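PAN2-PAN3 deadenylation complex catalytic subunit pan2 (Neurospora crassa, PDB 4CZW) shortens the poly(A) tails of mRNA as the catalytic subunit of the PAN2-PAN3 deadenylase, with an exonuclease domain beside a pseudo-ubiquitin-hydrolase scaffold. Local coordinates at residues 265-279 against 382-394. Residues are numbered along the deposited sequence; the frame is centred on the assembly and turned at random.
Sequences AVLALCTEITTAEHR and AAWKMPVVVMFQV
Leu269 and Val390 form an antiparallel hydrogen-bonded pair, and each peptide N-H meets the other's carbonyl. The Val390 N to Leu269 O bond is 2.8 Å and nearly straight at 170°. Leu267 pairs with Phe392 in the same way, and Val394 N donates to Ala265 O. At the other end, Thr271 N donates to Val388 O at 3.0 Å. Thr271 OG1 lies 2.8 Å from Pro387 O, with Val388 O a second possible acceptor for its proton. Chi1 of 56° puts this hydroxyl between the backbone N and the carbonyl carbon, and CG2 then reaches Val390 CG2.

The two strands belong to the large mixed sheet of the USP-like domain, which is predicted to be inactive and serves as a scaffold. Strand 385-394 runs between strands 266-270 and 321-334. Val388 and Val389 form a classic beta bulge on the side of strand 321-334.

Selenomethionine Met386 reaches from its strand to helix 276-282. Its CB points toward segment 265-279. CG lies 4.0 Å from Arg279 CG. The chain then bends, and SE meets Ile273 CD1 at 3.7 Å and also touches Arg279 CA; the Ile273 and Met386 side chains cross at about a right angle. CE ends 3.5 Å from Arg279 O. Trp282 of the same helix touches Met386, Ile273 and Pro387. On the sheet face of Val266 and Ala268, selenomethionine Met391 places SE 3.7 Å from Val266 CG1 and against Ala268 CB.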
# COMPACT_ATOMS: atom_id res chain seq x y z
N ALA A 265 9.43 -15.85 8.23
CA ALA A 265 10.21 -14.68 8.62
C ALA A 265 9.29 -13.54 9.03
O ALA A 265 9.61 -12.74 9.90
CB ALA A 265 11.13 -14.25 7.49
N VAL A 266 8.13 -13.47 8.37
CA VAL A 266 7.09 -12.53 8.74
C VAL A 266 5.94 -13.27 9.41
O VAL A 266 5.28 -14.11 8.80
CB VAL A 266 6.56 -11.76 7.51
CG1 VAL A 266 5.39 -10.86 7.91
CG2 VAL A 266 7.67 -10.94 6.88
N LEU A 267 5.70 -12.96 10.68
CA LEU A 267 4.71 -13.68 11.47
C LEU A 267 3.44 -12.87 11.69
O LEU A 267 3.35 -12.07 12.62
CB LEU A 267 5.31 -14.09 12.81
CG LEU A 267 4.47 -15.03 13.69
CD1 LEU A 267 4.23 -16.35 12.97
CD2 LEU A 267 5.15 -15.26 15.03
N ALA A 268 2.44 -13.09 10.83
CA ALA A 268 1.15 -12.44 10.97
C ALA A 268 0.23 -13.28 11.85
O ALA A 268 0.11 -14.49 11.66
CB ALA A 268 0.51 -12.20 9.61
N LEU A 269 -0.43 -12.64 12.81
CA LEU A 269 -1.24 -13.36 13.79
C LEU A 269 -2.64 -12.76 13.95
O LEU A 269 -2.79 -11.56 14.16
CB LEU A 269 -0.53 -13.39 15.14
CG LEU A 269 0.85 -14.03 15.19
CD1 LEU A 269 1.47 -13.87 16.57
CD2 LEU A 269 0.77 -15.50 14.81
N CYS A 270 -3.65 -13.61 13.87
CA CYS A 270 -5.02 -13.21 14.15
C CYS A 270 -5.38 -13.55 15.59
O CYS A 270 -5.22 -14.69 16.02
CB CYS A 270 -6.00 -13.88 13.19
SG CYS A 270 -5.90 -13.27 11.49
N THR A 271 -5.86 -12.56 16.33
CA THR A 271 -6.11 -12.72 17.76
C THR A 271 -7.30 -13.63 18.05
O THR A 271 -7.31 -14.34 19.06
CB THR A 271 -6.35 -11.36 18.44
OG1 THR A 271 -7.43 -10.68 17.78
CG2 THR A 271 -5.10 -10.50 18.36
N GLU A 272 -8.30 -13.59 17.18
CA GLU A 272 -9.51 -14.40 17.31
C GLU A 272 -10.21 -14.19 18.66
O GLU A 272 -10.63 -15.15 19.31
CB GLU A 272 -9.18 -15.89 17.13
CG GLU A 272 -8.54 -16.22 15.79
CD GLU A 272 -9.43 -15.85 14.61
OE1 GLU A 272 -10.27 -16.68 14.22
OE2 GLU A 272 -9.29 -14.73 14.08
N ILE A 273 -10.33 -12.93 19.07
CA ILE A 273 -11.02 -12.58 20.30
C ILE A 273 -12.53 -12.68 20.12
O ILE A 273 -13.11 -11.95 19.33
CB ILE A 273 -10.65 -11.16 20.77
CG1 ILE A 273 -9.15 -11.05 20.99
CG2 ILE A 273 -11.42 -10.81 22.04
CD1 ILE A 273 -8.69 -9.65 21.34
N THR A 274 -13.16 -13.59 20.87
CA THR A 274 -14.59 -13.85 20.70
C THR A 274 -15.38 -13.68 21.99
O THR A 274 -16.51 -13.20 21.97
CB THR A 274 -14.84 -15.27 20.16
OG1 THR A 274 -14.21 -16.23 21.02
CG2 THR A 274 -14.28 -15.41 18.75
N THR A 275 -14.79 -14.07 23.12
CA THR A 275 -15.50 -14.04 24.39
C THR A 275 -15.05 -12.89 25.28
O THR A 275 -14.05 -12.23 25.01
CB THR A 275 -15.31 -15.36 25.16
OG1 THR A 275 -13.94 -15.49 25.57
CG2 THR A 275 -15.68 -16.55 24.29
N ALA A 276 -15.80 -12.66 26.35
CA ALA A 276 -15.47 -11.62 27.32
C ALA A 276 -14.20 -11.98 28.09
O ALA A 276 -13.44 -11.09 28.49
CB ALA A 276 -16.63 -11.40 28.28
N GLU A 277 -13.98 -13.27 28.28
CA GLU A 277 -12.80 -13.76 28.99
C GLU A 277 -11.54 -13.49 28.17
O GLU A 277 -10.46 -13.31 28.73
CB GLU A 277 -12.92 -15.26 29.28
CG GLU A 277 -14.13 -15.62 30.13
CD GLU A 277 -14.11 -14.94 31.48
OE1 GLU A 277 -13.02 -14.81 32.07
OE2 GLU A 277 -15.19 -14.54 31.97
N HIS A 278 -11.69 -13.47 26.85
CA HIS A 278 -10.58 -13.16 25.97
C HIS A 278 -10.18 -11.70 26.11
O HIS A 278 -8.99 -11.36 26.09
CB HIS A 278 -10.95 -13.46 24.51
CG HIS A 278 -11.16 -14.92 24.23
ND1 HIS A 278 -11.85 -15.37 23.12
CD2 HIS A 278 -10.77 -16.02 24.90
CE1 HIS A 278 -11.87 -16.69 23.13
NE2 HIS A 278 -11.23 -17.11 24.20
N ARG A 279 -11.17 -10.83 26.28
CA ARG A 279 -10.91 -9.40 26.41
C ARG A 279 -10.30 -9.06 27.77
O ARG A 279 -9.48 -8.15 27.87
CB ARG A 279 -12.19 -8.60 26.17
CG ARG A 279 -12.71 -8.70 24.74
CD ARG A 279 -14.03 -7.98 24.56
NE ARG A 279 -14.56 -8.17 23.22
CZ ARG A 279 -15.39 -9.15 22.87
NH1 ARG A 279 -15.80 -10.03 23.77
NH2 ARG A 279 -15.82 -9.24 21.61
N ALA A 382 -10.78 -3.49 27.55
CA ALA A 382 -11.83 -4.48 27.31
C ALA A 382 -13.14 -3.83 26.86
O ALA A 382 -14.04 -4.52 26.37
CB ALA A 382 -12.06 -5.31 28.57
N ALA A 383 -13.24 -2.52 27.04
CA ALA A 383 -14.47 -1.80 26.74
C ALA A 383 -14.55 -1.37 25.28
O ALA A 383 -15.63 -1.36 24.69
CB ALA A 383 -14.62 -0.60 27.65
N TRP A 384 -13.41 -1.00 24.69
CA TRP A 384 -13.42 -0.44 23.34
C TRP A 384 -12.16 -0.71 22.52
O TRP A 384 -12.20 -0.65 21.29
CB TRP A 384 -13.67 1.07 23.41
CG TRP A 384 -12.64 1.83 24.20
CD1 TRP A 384 -12.65 2.08 25.54
CD2 TRP A 384 -11.46 2.45 23.68
NE1 TRP A 384 -11.54 2.81 25.89
CE2 TRP A 384 -10.79 3.05 24.77
CE3 TRP A 384 -10.89 2.55 22.41
CZ2 TRP A 384 -9.60 3.74 24.62
CZ3 TRP A 384 -9.70 3.24 22.27
CH2 TRP A 384 -9.07 3.82 23.37
N LYS A 385 -11.04 -1.00 23.18
CA LYS A 385 -9.78 -1.17 22.45
C LYS A 385 -9.25 -2.60 22.50
O LYS A 385 -8.71 -3.03 23.51
CB LYS A 385 -8.72 -0.21 22.99
CG LYS A 385 -7.48 -0.12 22.11
CD LYS A 385 -6.38 0.69 22.75
CE LYS A 385 -5.13 0.69 21.89
NZ LYS A 385 -3.97 1.31 22.59
N MSE A 386 -9.38 -3.31 21.38
CA MSE A 386 -8.93 -4.69 21.29
C MSE A 386 -8.15 -4.96 20.00
O MSE A 386 -8.54 -4.50 18.93
CB MSE A 386 -10.12 -5.65 21.39
CG MSE A 386 -10.61 -5.88 22.81
SE MSE A 386 -9.37 -6.97 23.83
CE MSE A 386 -9.06 -5.78 25.34
N PRO A 387 -7.04 -5.71 20.10
CA PRO A 387 -6.20 -6.04 18.95
C PRO A 387 -6.84 -7.09 18.04
O PRO A 387 -7.50 -8.01 18.53
CB PRO A 387 -4.93 -6.60 19.60
CG PRO A 387 -5.41 -7.19 20.88
CD PRO A 387 -6.52 -6.30 21.35
N VAL A 388 -6.65 -6.94 16.73
CA VAL A 388 -7.22 -7.87 15.77
C VAL A 388 -6.12 -8.64 15.05
O VAL A 388 -6.14 -9.87 15.01
CB VAL A 388 -8.09 -7.14 14.73
CG1 VAL A 388 -8.65 -8.13 13.72
CG2 VAL A 388 -9.22 -6.39 15.42
N VAL A 389 -5.17 -7.91 14.48
CA VAL A 389 -4.04 -8.53 13.80
C VAL A 389 -2.73 -8.06 14.43
O VAL A 389 -2.51 -6.87 14.61
CB VAL A 389 -4.03 -8.20 12.29
CG1 VAL A 389 -2.88 -8.93 11.60
CG2 VAL A 389 -5.36 -8.56 11.66
N VAL A 390 -1.86 -9.02 14.76
CA VAL A 390 -0.57 -8.71 15.35
C VAL A 390 0.56 -9.13 14.41
O VAL A 390 0.57 -10.26 13.91
CB VAL A 390 -0.40 -9.41 16.72
CG1 VAL A 390 0.97 -9.11 17.30
CG2 VAL A 390 -1.49 -8.97 17.67
N MSE A 391 1.50 -8.23 14.17
CA MSE A 391 2.55 -8.47 13.19
C MSE A 391 3.95 -8.56 13.81
O MSE A 391 4.44 -7.61 14.41
CB MSE A 391 2.54 -7.37 12.13
CG MSE A 391 3.46 -7.63 10.95
SE MSE A 391 2.75 -8.97 9.72
CE MSE A 391 1.17 -8.01 9.10
N PHE A 392 4.58 -9.72 13.64
CA PHE A 392 5.96 -9.91 14.05
C PHE A 392 6.85 -10.16 12.83
O PHE A 392 6.39 -10.70 11.83
CB PHE A 392 6.10 -11.08 15.02
CG PHE A 392 5.64 -10.78 16.42
CD1 PHE A 392 6.51 -10.21 17.34
CD2 PHE A 392 4.35 -11.07 16.82
CE1 PHE A 392 6.09 -9.94 18.63
CE2 PHE A 392 3.93 -10.80 18.11
CZ PHE A 392 4.80 -10.23 19.01
N GLN A 393 8.11 -9.76 12.93
CA GLN A 393 9.10 -10.14 11.93
C GLN A 393 10.41 -10.45 12.65
O GLN A 393 10.62 -10.03 13.78
CB GLN A 393 9.31 -9.03 10.89
CG GLN A 393 10.30 -7.96 11.30
CD GLN A 393 10.88 -7.21 10.11
OE1 GLN A 393 10.42 -7.38 8.98
NE2 GLN A 393 11.89 -6.40 10.35
N VAL A 394 11.27 -11.22 11.99
CA VAL A 394 12.55 -11.59 12.58
C VAL A 394 13.39 -10.35 12.87
O VAL A 394 13.49 -9.44 12.04
CB VAL A 394 13.34 -12.56 11.67
CG1 VAL A 394 12.67 -13.92 11.66
CG2 VAL A 394 13.44 -12.01 10.25